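Local coordinates for hydrogenase 3 maturation protease (Escherichia coli, PDB 2E85), which cleaves a 32-residue peptide from the C-terminus of the precursor of HycE, the large subunit of hydrogenase 3, during maturation of that enzyme, at residues B[101-104]-B[105-108]. The protein carries 1 engineered substitution. Numbering follows the deposited sequence.
With CA (calcium ion), chain G.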
ATOM      1  N   ILE B 101       3.435   6.380  -3.552  1.00 14.62           N
ATOM      2  CA  ILE B 101       4.180   7.590  -3.962  1.00 14.38           C
ATOM      3  C   ILE B 101       3.367   8.857  -3.719  1.00 14.22           C
ATOM      4  O   ILE B 101       3.888   9.836  -3.174  1.00 13.99           O
ATOM      5  CB  ILE B 101       4.591   7.561  -5.463  1.00 14.92           C
ATOM      6  CG1 ILE B 101       5.402   6.297  -5.779  1.00 17.38           C
ATOM      7  CG2 ILE B 101       5.380   8.834  -5.840  1.00 15.25           C
ATOM      8  CD1 ILE B 101       6.741   6.111  -5.022  1.00 14.79           C
ATOM      9  N   ASP B 102       2.102   8.833  -4.144  1.00 13.43           N
ATOM     10  CA  ASP B 102       1.233  10.006  -4.024  1.00 13.47           C
ATOM     11  C   ASP B 102       1.042  10.391  -2.547  1.00 12.44           C
ATOM     12  O   ASP B 102       1.030  11.580  -2.203  1.00 10.80           O
ATOM     13  CB  ASP B 102      -0.107   9.780  -4.729  1.00 14.56           C
ATOM     14  CG  ASP B 102       0.036   9.562  -6.244  1.00 18.56           C
ATOM     15  OD1 ASP B 102       1.163   9.742  -6.806  1.00 24.12           O
ATOM     16  OD2 ASP B 102      -0.982   9.192  -6.896  1.00 23.37           O
ATOM     17  N   GLN B 103       0.882   9.389  -1.681  1.00 11.02           N
ATOM     18  CA  GLN B 103       0.719   9.639  -0.235  1.00 11.27           C
ATOM     19  C   GLN B 103       2.010  10.104   0.411  1.00 10.93           C
ATOM     20  O   GLN B 103       1.995  10.975   1.261  1.00 11.92           O
ATOM     21  CB  GLN B 103       0.166   8.415   0.480  1.00 11.71           C
ATOM     22  CG  GLN B 103      -1.302   8.163   0.109  1.00 13.93           C
ATOM     23  CD  GLN B 103      -2.178   9.368   0.476  1.00 16.00           C
ATOM     24  OE1 GLN B 103      -2.136   9.825   1.617  1.00 14.05           O
ATOM     25  NE2 GLN B 103      -2.944   9.899  -0.495  1.00 17.59           N
ATOM     26  N   LEU B 104       3.131   9.522  -0.000  1.00 10.56           N
ATOM     27  CA  LEU B 104       4.416  10.016   0.492  1.00 10.67           C
ATOM     28  C   LEU B 104       4.605  11.480   0.101  1.00 11.39           C
ATOM     29  O   LEU B 104       5.083  12.279   0.915  1.00 11.55           O
ATOM     30  CB  LEU B 104       5.562   9.185  -0.072  1.00 11.59           C
ATOM     31  CG  LEU B 104       5.665   7.785   0.546  1.00 11.06           C
ATOM     32  CD1 LEU B 104       6.541   6.895  -0.340  1.00 12.38           C
ATOM     33  CD2 LEU B 104       6.170   7.809   1.995  1.00 12.28           C
ATOM     34  N   LYS B 105       4.212  11.825  -1.120  1.00 12.84           N
ATOM     35  CA  LYS B 105       4.378  13.203  -1.614  1.00 14.85           C
ATOM     36  C   LYS B 105       3.595  14.215  -0.797  1.00 16.28           C
ATOM     37  O   LYS B 105       3.982  15.392  -0.697  1.00 16.67           O
ATOM     38  CB  LYS B 105       3.967  13.328  -3.080  1.00 15.79           C
ATOM     39  CG  LYS B 105       5.080  12.963  -4.060  1.00 18.58           C
ATOM     40  CD  LYS B 105       4.692  13.242  -5.493  1.00 21.77           C
ATOM     41  CE  LYS B 105       3.667  12.225  -5.961  1.00 26.94           C
ATOM     42  NZ  LYS B 105       2.703  12.736  -6.965  1.00 29.28           N
ATOM     43  N   GLU B 106       2.494  13.771  -0.214  1.00 17.01           N
ATOM     44  CA  GLU B 106       1.706  14.646   0.651  1.00 19.85           C
ATOM     45  C   GLU B 106       2.401  14.919   1.976  1.00 20.30           C
ATOM     46  O   GLU B 106       2.214  15.987   2.574  1.00 21.47           O
ATOM     47  CB  GLU B 106       0.307  14.070   0.848  1.00 18.97           C
ATOM     48  CG  GLU B 106      -0.498  14.114  -0.452  1.00 21.28           C
ATOM     49  CD  GLU B 106      -1.867  13.431  -0.371  1.00 22.78           C
ATOM     50  OE1 GLU B 106      -2.280  13.004   0.731  1.00 24.54           O
ATOM     51  OE2 GLU B 106      -2.527  13.338  -1.431  1.00 25.64           O
ATOM     52  N   ASP B 107       3.219  13.973   2.416  1.00 20.86           N
ATOM     53  CA  ASP B 107       3.876  14.064   3.723  1.00 21.76           C
ATOM     54  C   ASP B 107       5.314  14.573   3.652  1.00 21.74           C
ATOM     55  O   ASP B 107       5.867  15.011   4.668  1.00 22.82           O
ATOM     56  CB  ASP B 107       3.849  12.715   4.422  1.00 22.08           C
ATOM     57  CG  ASP B 107       2.446  12.299   4.832  1.00 24.44           C
ATOM     58  OD1 ASP B 107       1.514  13.125   4.739  1.00 25.43           O
ATOM     59  OD2 ASP B 107       2.288  11.143   5.236  1.00 25.98           O
ATOM     60  N   ILE B 108       5.908  14.526   2.464  1.00 20.28           N
ATOM     61  CA  ILE B 108       7.331  14.823   2.325  1.00 19.73           C
ATOM     62  C   ILE B 108       7.599  16.010   1.428  1.00 20.94           C
ATOM     63  O   ILE B 108       8.377  16.895   1.795  1.00 22.66           O
ATOM     64  CB  ILE B 108       8.144  13.569   1.895  1.00 18.87           C
ATOM     65  CG1 ILE B 108       8.043  12.511   2.994  1.00 18.73           C
ATOM     66  CG2 ILE B 108       9.603  13.934   1.638  1.00 17.10           C
ATOM     67  CD1 ILE B 108       6.720  11.780   3.122  1.00 14.79           C
TER
HETATM   68 CA    CA G1005      -2.400  11.821   2.729  1.00 20.99          CA
HETATM   69  O   HOH W   1      -0.028  11.724   3.105  1.00 23.05           O
HETATM   70  O   HOH W   2      -4.950  12.375  -1.389  1.00 26.78           O
HETATM   71  O   HOH W   3      -2.262  14.156   3.494  1.00 27.89           O
HETATM   72  O   HOH W   4      -2.875  11.077   4.941  1.00 36.62           O
HETATM   73  O   HOH W   5      -1.475  10.003   3.838  1.00 49.43           O
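Lys105 lies beside Asp102 and crosses Ile101, its chain extended to CD, then bent at chi3 (-72°) and again at chi4, which turns NZ back toward the carboxylate. Its backbone N makes the helical bond to Ile101 O at 2.9 Å, CE packs on Ile101 CG2 at 3.8 Å, and NZ forms a long, weak salt bridge with Asp102 OD1, the two atoms 3.4 Å apart. Asp102 OD2 accepts a hydrogen bond from Asn98. With an alanine here in place of Lys105, Asp102 OD1 would probably lose its positive mate and Ile101 CG2 the contact with CE. Leu104, facing Leu61 and Ile50, has CD2 4.2 Å from Ile108 CD1, a methyl of doubtful position. Gln103 OE1 and Glu106 OE1 each bind a calcium ion at 2.3 Å, amide and carboxylate planes 80° apart. Asp102 OD1 of the second subunit and four waters also bind it; Gln103 NE2 bonds to Gln103 OE1 of that subunit. One water donates to Gln103 O and Asp107 OD1, while Asp107 OD2 bonds to Tyr99 OH of the second subunit. Gln103 O takes weak bonds from Glu106 N and Asp107 N, marking a weakly bonded last turn of helix 97-108, with an i, i+3 calcium site between two copies of the protein in the crystal assembly.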